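Local coordinates for putative nucleoprotein (Infectious salmon anemia virus, PDB 4EWC) that encapsidates the negative-strand viral RNA, shielding it from nucleases and forming the ribonucleoprotein that serves as template for transcription and replication, at residues Phe150-Val154 with Phe233-Pro238; Leu158-Phe162 with Val224-Leu229; Met281-Phe287 with Leu318-Arg323; Ser290-Leu294 with Cys376-Leu380. All blocks are in the same frame, centred on the assembly; numbering follows the deposited sequence.

From the N terminus, the chain enters helix 142-162, which supplies the first segments of contacts 1 and 2. It returns through strand 219-224 and helix 226-236. Contact 2 closes first, at 224-229. Contact 1 closes the larger loop around it at 233-238. The two centres are 13 Å apart, and together they tie the same two helices. The chain then moves on to contacts 3 and 4, whose centres lie 37 to 40 Å from those of the first pair. These two cross: 290-294 falls between the segments of contact 3, and 376-380 follows both. They touch through M282 with T292 and through L318 and F287 with C376, joining parts of the helical-bundle family region.

Contact 1: residues Phe150-Val154 with Phe233-Pro238; sequences FIGMV and FRQSRP
Residues 150-154 are a helical turn inside helix 142-162. Residues 233-236 are the last turn of helix 226-236, after which R237 and P238 run extended. CA atoms pair F150 with P238 at 5.8 Å and V154 with R237 at 5.3 Å. The P238 ring is the main bump. It fills a hollow between F150 and M153: P238 CG lies 3.5 Å from F150 CA, and P238 CA 3.7 Å from M153 SE. M153 is selenomethionine (chi1 m), and M153 CE comes 3.1 Å from S236 O. V154 CG2 wedges between F233 CE1 (3.8 Å) and R237 CB (3.7 Å). F150 and F233, both chi1 t, meet rim to rim, with F150 CZ 3.6 Å from F233 CE1 and planes at 67°. R237 and P238 belong to a probable nuclear localization signal. The chemistry is apolar: packing joins the C-terminal end of helix 226-236 to the middle of helix 142-162, and the R237 charge (chi1 p) is met outside, by E253.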
loop_
_atom_site.group_PDB
_atom_site.type_symbol
_atom_site.label_atom_id
_atom_site.label_comp_id
_atom_site.label_asym_id
_atom_site.label_seq_id
_atom_site.Cartn_x
_atom_site.Cartn_y
_atom_site.Cartn_z
ATOM N N PHE A 150 -14.623 21.445 -27.050
ATOM C CA PHE A 150 -13.280 21.962 -27.247
ATOM C C PHE A 150 -12.350 20.885 -27.769
ATOM O O PHE A 150 -11.682 21.086 -28.780
ATOM C CB PHE A 150 -12.731 22.550 -25.940
ATOM C CG PHE A 150 -11.360 23.160 -26.071
ATOM C CD1 PHE A 150 -10.222 22.365 -26.106
ATOM C CD2 PHE A 150 -11.211 24.529 -26.141
ATOM C CE1 PHE A 150 -8.976 22.932 -26.237
ATOM C CE2 PHE A 150 -9.975 25.105 -26.265
ATOM C CZ PHE A 150 -8.855 24.310 -26.314
ATOM N N ILE A 151 -12.288 19.752 -27.074
ATOM C CA ILE A 151 -11.386 18.681 -27.482
ATOM C C ILE A 151 -11.761 18.138 -28.865
ATOM O O ILE A 151 -10.924 18.063 -29.755
ATOM C CB ILE A 151 -11.306 17.548 -26.443
ATOM C CG1 ILE A 151 -10.596 18.047 -25.184
ATOM C CG2 ILE A 151 -10.542 16.363 -27.022
ATOM C CD1 ILE A 151 -10.816 17.171 -23.957
ATOM N N GLY A 152 -13.027 17.798 -29.054
ATOM C CA GLY A 152 -13.503 17.334 -30.350
ATOM C C GLY A 152 -13.227 18.235 -31.550
ATOM O O GLY A 152 -13.156 17.747 -32.683
HETATM N N MSE A 153 -13.069 19.540 -31.311
HETATM C CA MSE A 153 -12.805 20.494 -32.391
HETATM C C MSE A 153 -11.330 20.832 -32.526
HETATM O O MSE A 153 -10.833 21.024 -33.638
HETATM C CB MSE A 153 -13.645 21.776 -32.245
HETATM C CG MSE A 153 -15.094 21.573 -32.661
HETATM SE SE MSE A 153 -16.128 23.219 -32.511
HETATM C CE MSE A 153 -15.290 24.195 -33.941
ATOM N N VAL A 154 -10.626 20.891 -31.397
ATOM C CA VAL A 154 -9.224 21.282 -31.397
ATOM C C VAL A 154 -8.309 20.120 -31.789
ATOM O O VAL A 154 -7.456 20.278 -32.663
ATOM C CB VAL A 154 -8.820 21.940 -30.036
ATOM C CG1 VAL A 154 -7.287 22.181 -29.914
ATOM C CG2 VAL A 154 -9.588 23.255 -29.829
ATOM N N PHE A 233 -5.197 27.057 -34.279
ATOM C CA PHE A 233 -5.900 26.902 -33.015
ATOM C C PHE A 233 -7.080 27.893 -32.870
ATOM O O PHE A 233 -8.219 27.475 -32.665
ATOM C CB PHE A 233 -4.907 27.012 -31.847
ATOM C CG PHE A 233 -5.556 26.987 -30.494
ATOM C CD1 PHE A 233 -6.381 25.935 -30.135
ATOM C CD2 PHE A 233 -5.325 28.008 -29.568
ATOM C CE1 PHE A 233 -6.972 25.902 -28.881
ATOM C CE2 PHE A 233 -5.908 27.982 -28.307
ATOM C CZ PHE A 233 -6.735 26.934 -27.957
ATOM N N ARG A 234 -6.811 29.191 -32.995
ATOM C CA ARG A 234 -7.839 30.232 -32.816
ATOM C C ARG A 234 -9.062 30.089 -33.750
ATOM O O ARG A 234 -10.159 30.541 -33.426
ATOM C CB ARG A 234 -7.227 31.617 -32.997
ATOM C CG ARG A 234 -6.102 31.943 -32.036
ATOM C CD ARG A 234 -6.607 32.043 -30.617
ATOM N NE ARG A 234 -5.511 32.182 -29.643
ATOM C CZ ARG A 234 -5.045 33.345 -29.194
ATOM N NH1 ARG A 234 -5.567 34.481 -29.632
ATOM N NH2 ARG A 234 -4.056 33.367 -28.316
ATOM N N GLN A 235 -8.862 29.465 -34.905
ATOM C CA GLN A 235 -9.925 29.295 -35.878
ATOM C C GLN A 235 -10.644 27.985 -35.710
ATOM O O GLN A 235 -11.838 27.877 -35.997
ATOM C CB GLN A 235 -9.352 29.351 -37.287
ATOM C CG GLN A 235 -8.867 30.715 -37.625
ATOM C CD GLN A 235 -8.801 30.945 -39.106
ATOM O OE1 GLN A 235 -8.934 30.007 -39.900
ATOM N NE2 GLN A 235 -8.602 32.202 -39.497
ATOM N N SER A 236 -9.902 26.978 -35.278
ATOM C CA SER A 236 -10.465 25.652 -35.138
ATOM C C SER A 236 -11.289 25.498 -33.884
ATOM O O SER A 236 -12.184 24.668 -33.850
ATOM C CB SER A 236 -9.360 24.602 -35.141
ATOM O OG SER A 236 -8.668 24.615 -36.375
ATOM N N ARG A 237 -10.975 26.269 -32.852
ATOM C CA ARG A 237 -11.602 26.032 -31.562
ATOM C C ARG A 237 -13.075 26.476 -31.539
ATOM O O ARG A 237 -13.489 27.264 -32.389
ATOM C CB ARG A 237 -10.783 26.690 -30.450
ATOM C CG ARG A 237 -10.678 28.181 -30.564
ATOM C CD ARG A 237 -9.765 28.743 -29.506
ATOM N NE ARG A 237 -9.772 30.197 -29.588
ATOM C CZ ARG A 237 -9.144 31.007 -28.751
ATOM N NH1 ARG A 237 -8.431 30.526 -27.736
ATOM N NH2 ARG A 237 -9.230 32.308 -28.945
ATOM N N PRO A 238 -13.871 25.957 -30.579
ATOM C CA PRO A 238 -15.302 26.279 -30.626
ATOM C C PRO A 238 -15.546 27.784 -30.499
ATOM O O PRO A 238 -14.711 28.501 -29.917
ATOM C CB PRO A 238 -15.883 25.538 -29.411
ATOM C CG PRO A 238 -14.854 24.521 -29.039
ATOM C CD PRO A 238 -13.537 25.140 -29.395
#

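Contact 2: residues Leu158-Phe162 with Val224-Leu229; sequences LTTFF and VNLNDL
This is apolar packing, partly buried, of the C-terminal part of helix 142-162 against the N-terminal start of helix 226-236. Residues 158-162 are helical. V224 ends a strand, N225 is the N-cap, and 226-229 form the first helical turn. The cap is made by N225 OD1, which accepts from D228 N at 2.8 Å. CA atoms are nearest at F161 and L229 (7.3 Å), then at F162 and V224 (8.9 Å). F161 (chi1 t, chi2 -81°) reaches across to this turn. F161 CE2 lies 3.4 Å from L229 N and 3.6 Å from D228 CB. L229 (chi1 t, chi2 p) places CD1 over one face of the F161 ring, 4.0 Å from the centroid and 6° off the normal, a CH-pi contact. The other methyl, L229 CD2, sits 4.0 Å from F162 CZ (chi1 m). V224 (chi1 t) points one methyl to each phenylalanine: CG1 is 4.2 Å from F161 CE1 and CG2 is 4.2 Å from F162 CE1. L158 CD2 adds a looser touch to L229 CD1 at 4.3 Å. Helix 174-188 packs on L158 and F162, helix 394-402 meets L158, and V224 is backbone-bonded to K209.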
loop_
_atom_site.group_PDB
_atom_site.type_symbol
_atom_site.label_atom_id
_atom_site.label_comp_id
_atom_site.label_asym_id
_atom_site.label_seq_id
_atom_site.Cartn_x
_atom_site.Cartn_y
_atom_site.Cartn_z
ATOM N N LEU A 158 -5.189 19.707 -34.479
ATOM C CA LEU A 158 -3.832 19.369 -34.099
ATOM C C LEU A 158 -3.337 18.172 -34.908
ATOM O O LEU A 158 -2.172 18.120 -35.274
ATOM C CB LEU A 158 -3.728 19.053 -32.594
ATOM C CG LEU A 158 -4.001 20.166 -31.601
ATOM C CD1 LEU A 158 -4.013 19.581 -30.193
ATOM C CD2 LEU A 158 -2.964 21.287 -31.737
ATOM N N THR A 159 -4.227 17.216 -35.177
ATOM C CA THR A 159 -3.826 16.074 -35.959
ATOM C C THR A 159 -3.361 16.552 -37.333
ATOM O O THR A 159 -2.285 16.163 -37.810
ATOM C CB THR A 159 -4.935 15.030 -36.131
ATOM O OG1 THR A 159 -5.067 14.268 -34.931
ATOM C CG2 THR A 159 -4.581 14.072 -37.295
ATOM N N THR A 160 -4.158 17.433 -37.930
ATOM C CA THR A 160 -3.900 17.972 -39.257
ATOM C C THR A 160 -2.637 18.829 -39.354
ATOM O O THR A 160 -1.806 18.660 -40.264
ATOM C CB THR A 160 -5.119 18.754 -39.756
ATOM O OG1 THR A 160 -6.136 17.822 -40.154
ATOM C CG2 THR A 160 -4.761 19.667 -40.919
ATOM N N PHE A 161 -2.489 19.749 -38.417
ATOM C CA PHE A 161 -1.300 20.587 -38.372
ATOM C C PHE A 161 -0.038 19.746 -38.297
ATOM O O PHE A 161 0.893 19.955 -39.075
ATOM C CB PHE A 161 -1.358 21.560 -37.199
ATOM C CG PHE A 161 -0.259 22.584 -37.217
ATOM C CD1 PHE A 161 1.012 22.268 -36.749
ATOM C CD2 PHE A 161 -0.484 23.866 -37.695
ATOM C CE1 PHE A 161 2.024 23.207 -36.760
ATOM C CE2 PHE A 161 0.531 24.805 -37.708
ATOM C CZ PHE A 161 1.785 24.471 -37.240
ATOM N N PHE A 162 -0.007 18.779 -37.389
ATOM C CA PHE A 162 1.236 18.038 -37.159
ATOM C C PHE A 162 1.543 16.931 -38.161
ATOM O O PHE A 162 2.590 16.308 -38.093
ATOM C CB PHE A 162 1.338 17.580 -35.696
ATOM C CG PHE A 162 1.589 18.719 -34.756
ATOM C CD1 PHE A 162 2.884 19.112 -34.461
ATOM C CD2 PHE A 162 0.527 19.445 -34.212
ATOM C CE1 PHE A 162 3.118 20.183 -33.607
ATOM C CE2 PHE A 162 0.752 20.522 -33.375
ATOM C CZ PHE A 162 2.046 20.887 -33.068
ATOM N N VAL A 224 8.638 24.049 -35.698
ATOM C CA VAL A 224 7.235 24.423 -35.643
ATOM C C VAL A 224 7.078 25.921 -35.786
ATOM O O VAL A 224 7.742 26.689 -35.104
ATOM C CB VAL A 224 6.577 23.968 -34.332
ATOM C CG1 VAL A 224 5.161 24.442 -34.283
ATOM C CG2 VAL A 224 6.635 22.463 -34.225
ATOM N N ASN A 225 6.205 26.334 -36.694
ATOM C CA ASN A 225 5.883 27.742 -36.837
ATOM C C ASN A 225 4.711 28.097 -35.917
ATOM O O ASN A 225 3.564 27.725 -36.178
ATOM C CB ASN A 225 5.572 28.060 -38.289
ATOM C CG ASN A 225 5.150 29.515 -38.510
ATOM O OD1 ASN A 225 4.282 30.062 -37.809
ATOM N ND2 ASN A 225 5.750 30.143 -39.518
ATOM N N LEU A 226 5.007 28.841 -34.855
ATOM C CA LEU A 226 4.029 29.121 -33.816
ATOM C C LEU A 226 2.879 30.027 -34.258
ATOM O O LEU A 226 1.783 29.925 -33.707
ATOM C CB LEU A 226 4.708 29.691 -32.560
ATOM C CG LEU A 226 5.833 28.922 -31.863
ATOM C CD1 LEU A 226 6.356 29.748 -30.701
ATOM C CD2 LEU A 226 5.398 27.544 -31.381
ATOM N N ASN A 227 3.112 30.915 -35.225
ATOM C CA ASN A 227 2.011 31.719 -35.783
ATOM C C ASN A 227 0.997 30.853 -36.513
ATOM O O ASN A 227 -0.210 31.024 -36.355
ATOM C CB ASN A 227 2.509 32.780 -36.757
ATOM C CG ASN A 227 3.419 33.779 -36.104
ATOM O OD1 ASN A 227 3.820 33.607 -34.953
ATOM N ND2 ASN A 227 3.769 34.828 -36.839
ATOM N N ASP A 228 1.494 29.935 -37.329
ATOM C CA ASP A 228 0.604 29.011 -37.999
ATOM C C ASP A 228 -0.161 28.219 -36.951
ATOM O O ASP A 228 -1.380 28.068 -37.041
ATOM C CB ASP A 228 1.368 28.068 -38.938
ATOM C CG ASP A 228 2.070 28.800 -40.051
ATOM O OD1 ASP A 228 1.785 29.998 -40.254
ATOM O OD2 ASP A 228 2.917 28.178 -40.734
ATOM N N LEU A 229 0.562 27.735 -35.945
ATOM C CA LEU A 229 -0.061 26.934 -34.900
ATOM C C LEU A 229 -1.113 27.716 -34.118
ATOM O O LEU A 229 -2.164 27.184 -33.775
ATOM C CB LEU A 229 0.985 26.349 -33.954
ATOM C CG LEU A 229 0.334 25.422 -32.917
ATOM C CD1 LEU A 229 -0.622 24.432 -33.607
ATOM C CD2 LEU A 229 1.365 24.689 -32.040
#

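Contact 3: residues Met281-Phe287 with Leu318-Arg323; sequences MMRTNGF and LMGMKR
A Schellman motif ends helix 279-284, and the turn packs on helix 315-326 within the helical-bundle family region. G286 has positive phi (82°), F287 N bonds back to M282 O at 2.8 Å, and G286 N to R283 O at 3.1 Å. An ideal CB on G286 would clash with K322 NZ, so glycine suits the site twice over. Residues 318-323 are helical throughout. N285 and M319 have the nearest CA atoms, 7.1 Å apart. The methionines are selenomethionines. M319 (chi1 m, chi2 t, chi3 p) carries its SE to 3.4 Å from M282 CE and 4.3 Å from M281 SE. The same SE is 5.5 Å from the F287 ring centroid, an oblique Met-aromatic contact. F287 (chi1 m, chi2 74°) lies against the facing helix, with CE1 3.4 Å from M319 CG and 3.6 Å from K322 CD. C376 of helix 369-381 also touches this ring. K322, with all four chi angles t, brings its ammonium to the C-terminal end of helix 279-284. R323 NH2 comes 2.8 Å from N285 OD1. N285 ND2 donates to M281 O at 2.7 Å. Across the contact, K322 NZ donates to N285 O at 2.9 Å.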
loop_
_atom_site.group_PDB
_atom_site.type_symbol
_atom_site.label_atom_id
_atom_site.label_comp_id
_atom_site.label_asym_id
_atom_site.label_seq_id
_atom_site.Cartn_x
_atom_site.Cartn_y
_atom_site.Cartn_z
HETATM N N MSE A 281 10.683 25.072 -3.881
HETATM C CA MSE A 281 9.969 26.334 -3.926
HETATM C C MSE A 281 9.347 26.650 -2.580
HETATM O O MSE A 281 9.403 27.786 -2.110
HETATM C CB MSE A 281 8.881 26.309 -4.993
HETATM C CG MSE A 281 7.941 27.489 -4.913
HETATM SE SE MSE A 281 6.415 27.208 -6.057
HETATM C CE MSE A 281 6.625 25.279 -6.289
HETATM N N MSE A 282 8.740 25.643 -1.967
HETATM C CA MSE A 282 8.127 25.824 -0.664
HETATM C C MSE A 282 9.200 26.214 0.352
HETATM O O MSE A 282 9.008 27.161 1.129
HETATM C CB MSE A 282 7.402 24.546 -0.226
HETATM C CG MSE A 282 6.354 24.067 -1.206
HETATM SE SE MSE A 282 4.980 25.450 -1.331
HETATM C CE MSE A 282 5.152 25.844 -3.169
ATOM N N ARG A 283 10.329 25.499 0.332
ATOM C CA ARG A 283 11.426 25.795 1.260
ATOM C C ARG A 283 11.969 27.216 1.076
ATOM O O ARG A 283 12.275 27.898 2.054
ATOM C CB ARG A 283 12.550 24.756 1.176
ATOM C CG ARG A 283 12.250 23.441 1.898
ATOM C CD ARG A 283 13.345 22.400 1.680
ATOM N NE ARG A 283 13.111 21.179 2.455
ATOM C CZ ARG A 283 13.489 19.960 2.067
ATOM N NH1 ARG A 283 14.120 19.795 0.906
ATOM N NH2 ARG A 283 13.229 18.903 2.837
ATOM N N THR A 284 12.043 27.662 -0.173
ATOM C CA THR A 284 12.584 28.969 -0.530
ATOM C C THR A 284 11.628 30.076 -0.121
ATOM O O THR A 284 12.015 31.235 0.010
ATOM C CB THR A 284 12.822 29.048 -2.061
ATOM O OG1 THR A 284 13.703 27.993 -2.454
ATOM C CG2 THR A 284 13.432 30.369 -2.484
ATOM N N ASN A 285 10.367 29.714 0.078
ATOM C CA ASN A 285 9.373 30.686 0.511
ATOM C C ASN A 285 9.078 30.567 2.000
ATOM O O ASN A 285 8.226 31.271 2.530
ATOM C CB ASN A 285 8.094 30.560 -0.316
ATOM C CG ASN A 285 8.250 31.128 -1.714
ATOM O OD1 ASN A 285 7.712 32.194 -2.027
ATOM N ND2 ASN A 285 9.003 30.424 -2.562
ATOM N N GLY A 286 9.796 29.670 2.667
ATOM C CA GLY A 286 9.686 29.538 4.100
ATOM C C GLY A 286 8.518 28.696 4.550
ATOM O O GLY A 286 8.015 28.857 5.668
ATOM N N PHE A 287 8.075 27.793 3.680
ATOM C CA PHE A 287 7.040 26.839 4.054
ATOM C C PHE A 287 7.693 25.505 4.316
ATOM O O PHE A 287 8.673 25.125 3.654
ATOM C CB PHE A 287 6.011 26.685 2.953
ATOM C CG PHE A 287 5.098 27.873 2.804
ATOM C CD1 PHE A 287 5.556 29.045 2.233
ATOM C CD2 PHE A 287 3.773 27.807 3.210
ATOM C CE1 PHE A 287 4.722 30.119 2.092
ATOM C CE2 PHE A 287 2.936 28.886 3.058
ATOM C CZ PHE A 287 3.406 30.043 2.501
ATOM N N LEU A 318 -1.492 31.181 -0.620
ATOM C CA LEU A 318 -1.004 31.360 0.729
ATOM C C LEU A 318 0.347 32.031 0.679
ATOM O O LEU A 318 0.666 32.885 1.507
ATOM C CB LEU A 318 -0.902 30.021 1.467
ATOM C CG LEU A 318 -2.168 29.163 1.570
ATOM C CD1 LEU A 318 -1.855 27.795 2.139
ATOM C CD2 LEU A 318 -3.217 29.855 2.395
HETATM N N MSE A 319 1.150 31.626 -0.295
HETATM C CA MSE A 319 2.485 32.169 -0.456
HETATM C C MSE A 319 2.346 33.624 -0.859
HETATM O O MSE A 319 3.135 34.477 -0.452
HETATM C CB MSE A 319 3.233 31.416 -1.549
HETATM C CG MSE A 319 3.769 30.068 -1.156
HETATM SE SE MSE A 319 4.373 29.174 -2.790
HETATM C CE MSE A 319 5.287 30.707 -3.574
ATOM N N GLY A 320 1.338 33.890 -1.678
ATOM C CA GLY A 320 1.039 35.249 -2.080
ATOM C C GLY A 320 0.685 36.099 -0.865
ATOM O O GLY A 320 1.080 37.263 -0.772
HETATM N N MSE A 321 -0.054 35.497 0.068
HETATM C CA MSE A 321 -0.496 36.165 1.282
HETATM C C MSE A 321 0.658 36.427 2.243
HETATM O O MSE A 321 0.679 37.453 2.919
HETATM C CB MSE A 321 -1.589 35.362 1.993
HETATM C CG MSE A 321 -2.979 35.585 1.452
HETATM SE SE MSE A 321 -4.366 34.471 2.290
HETATM C CE MSE A 321 -4.291 35.274 4.084
ATOM N N LYS A 322 1.608 35.501 2.312
ATOM C CA LYS A 322 2.752 35.638 3.218
ATOM C C LYS A 322 3.718 36.690 2.683
ATOM O O LYS A 322 4.269 37.493 3.442
ATOM C CB LYS A 322 3.458 34.282 3.395
ATOM C CG LYS A 322 4.721 34.301 4.222
ATOM C CD LYS A 322 5.406 32.937 4.201
ATOM C CE LYS A 322 6.548 32.879 5.191
ATOM N NZ LYS A 322 7.182 31.531 5.253
ATOM N N ARG A 323 3.904 36.677 1.363
ATOM C CA ARG A 323 4.854 37.561 0.696
ATOM C C ARG A 323 4.418 39.005 0.840
ATOM O O ARG A 323 5.218 39.891 1.132
ATOM C CB ARG A 323 4.940 37.204 -0.779
ATOM C CG ARG A 323 5.801 38.133 -1.599
ATOM C CD ARG A 323 5.709 37.783 -3.082
ATOM N NE ARG A 323 5.830 36.345 -3.324
ATOM C CZ ARG A 323 6.986 35.677 -3.367
ATOM N NH1 ARG A 323 8.139 36.310 -3.176
ATOM N NH2 ARG A 323 6.990 34.366 -3.596
#

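Contact 4: residues Ser290-Leu294 with Cys376-Leu380; sequences SYTTL and CTSFL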
loop_
_atom_site.group_PDB
_atom_site.type_symbol
_atom_site.label_atom_id
_atom_site.label_comp_id
_atom_site.label_asym_id
_atom_site.label_seq_id
_atom_site.Cartn_x
_atom_site.Cartn_y
_atom_site.Cartn_z
ATOM N N SER A 290 6.478 19.710 3.874
ATOM C CA SER A 290 5.278 18.872 3.900
ATOM C C SER A 290 4.087 19.502 3.159
ATOM O O SER A 290 3.213 18.799 2.664
ATOM C CB SER A 290 4.865 18.537 5.337
ATOM O OG SER A 290 5.893 17.858 6.035
ATOM N N TYR A 291 4.079 20.830 3.082
ATOM C CA TYR A 291 3.049 21.580 2.384
ATOM C C TYR A 291 3.201 21.565 0.874
ATOM O O TYR A 291 2.492 22.287 0.170
ATOM C CB TYR A 291 3.048 23.037 2.856
ATOM C CG TYR A 291 2.813 23.165 4.331
ATOM C CD1 TYR A 291 1.850 22.385 4.961
ATOM C CD2 TYR A 291 3.573 24.038 5.102
ATOM C CE1 TYR A 291 1.642 22.475 6.298
ATOM C CE2 TYR A 291 3.375 24.134 6.460
ATOM C CZ TYR A 291 2.409 23.353 7.055
ATOM O OH TYR A 291 2.200 23.450 8.407
ATOM N N THR A 292 4.133 20.764 0.368
ATOM C CA THR A 292 4.352 20.683 -1.078
ATOM C C THR A 292 3.115 20.113 -1.751
ATOM O O THR A 292 2.748 20.538 -2.838
ATOM C CB THR A 292 5.578 19.838 -1.425
ATOM O OG1 THR A 292 6.726 20.382 -0.756
ATOM C CG2 THR A 292 5.837 19.837 -2.945
ATOM N N THR A 293 2.445 19.186 -1.073
ATOM C CA THR A 293 1.225 18.587 -1.608
ATOM C C THR A 293 0.127 19.616 -1.891
ATOM O O THR A 293 -0.814 19.339 -2.622
ATOM C CB THR A 293 0.684 17.436 -0.717
ATOM O OG1 THR A 293 0.192 17.955 0.524
ATOM C CG2 THR A 293 1.788 16.398 -0.447
ATOM N N LEU A 294 0.274 20.816 -1.347
ATOM C CA LEU A 294 -0.666 21.891 -1.614
ATOM C C LEU A 294 -0.278 22.734 -2.824
ATOM O O LEU A 294 -0.916 23.760 -3.095
ATOM C CB LEU A 294 -0.805 22.798 -0.395
ATOM C CG LEU A 294 -1.161 22.070 0.902
ATOM C CD1 LEU A 294 -1.139 23.055 2.063
ATOM C CD2 LEU A 294 -2.493 21.340 0.780
ATOM N N CYS A 376 -2.343 25.815 6.870
ATOM C CA CYS A 376 -1.646 24.897 5.994
ATOM C C CYS A 376 -1.831 23.457 6.423
ATOM O O CYS A 376 -2.166 22.599 5.587
ATOM C CB CYS A 376 -0.156 25.238 5.946
ATOM S SG CYS A 376 0.179 26.793 5.152
ATOM N N THR A 377 -1.614 23.191 7.714
ATOM C CA THR A 377 -1.751 21.835 8.244
ATOM C C THR A 377 -3.178 21.330 8.057
ATOM O O THR A 377 -3.384 20.171 7.699
ATOM C CB THR A 377 -1.398 21.759 9.732
ATOM O OG1 THR A 377 -0.017 22.096 9.906
ATOM C CG2 THR A 377 -1.645 20.361 10.269
ATOM N N SER A 378 -4.154 22.205 8.287
ATOM C CA SER A 378 -5.543 21.834 8.136
ATOM C C SER A 378 -5.819 21.419 6.698
ATOM O O SER A 378 -6.588 20.492 6.437
ATOM C CB SER A 378 -6.476 22.982 8.556
ATOM O OG SER A 378 -6.468 24.051 7.624
ATOM N N PHE A 379 -5.161 22.102 5.775
ATOM C CA PHE A 379 -5.327 21.836 4.359
ATOM C C PHE A 379 -4.808 20.453 3.976
ATOM O O PHE A 379 -5.283 19.865 3.021
ATOM C CB PHE A 379 -4.676 22.944 3.541
ATOM C CG PHE A 379 -5.604 24.076 3.250
ATOM C CD1 PHE A 379 -6.880 23.817 2.750
ATOM C CD2 PHE A 379 -5.229 25.391 3.475
ATOM C CE1 PHE A 379 -7.762 24.856 2.468
ATOM C CE2 PHE A 379 -6.109 26.438 3.208
ATOM C CZ PHE A 379 -7.387 26.170 2.709
ATOM N N LEU A 380 -3.853 19.936 4.739
ATOM C CA LEU A 380 -3.417 18.558 4.579
ATOM C C LEU A 380 -4.469 17.574 5.077
ATOM O O LEU A 380 -4.595 16.480 4.548
ATOM C CB LEU A 380 -2.127 18.300 5.353
ATOM C CG LEU A 380 -0.905 19.157 5.080
ATOM C CD1 LEU A 380 0.231 18.556 5.874
ATOM C CD2 LEU A 380 -0.569 19.237 3.588
#
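C376 begins the helical segment and faces Y291. These two residues have the nearest CA atoms, 6.8 Å apart. C376 CB lies over one face of the Y291 ring, 3.4 Å from its centroid, in a CH-pi contact. C376 SG is also over the face, 4.3 Å from the centroid, a sulfur-aromatic contact. C376 O is 3.7 Å from L294 CD1. Next, T377 OG1 shares a hydrogen bond of 3.0 Å with Y291 OH, and either hydroxyl could be the donor. T377 OG1 is also bonded to D373 O. S378 turns away from 290-294. F379 offers mainly its CB, 3.8 Å from L294 CD1. L380 closes the segment by fitting several residues at once. L380 CD2 lies 3.4 Å from T293 OG1 and 3.9 Å from both S290 O and L294 CG, and L380 CD1 is 4.2 Å from Y291 CE1. The opposing residues 290-294 form a 3-10 segment that turns S290, T293 and L294 toward the helix. This buried contact lies within the helical-bundle family region, at the subunit interface: S290 OG bonds W514 O and T293 OG1 bonds N517 OD1, both of the second subunit. The 3-10 segment bridges helix 279-284, through T292 on M282, and helix 315-326, through L294 on A315, while helix 369-381 packs against it through C376 to L380.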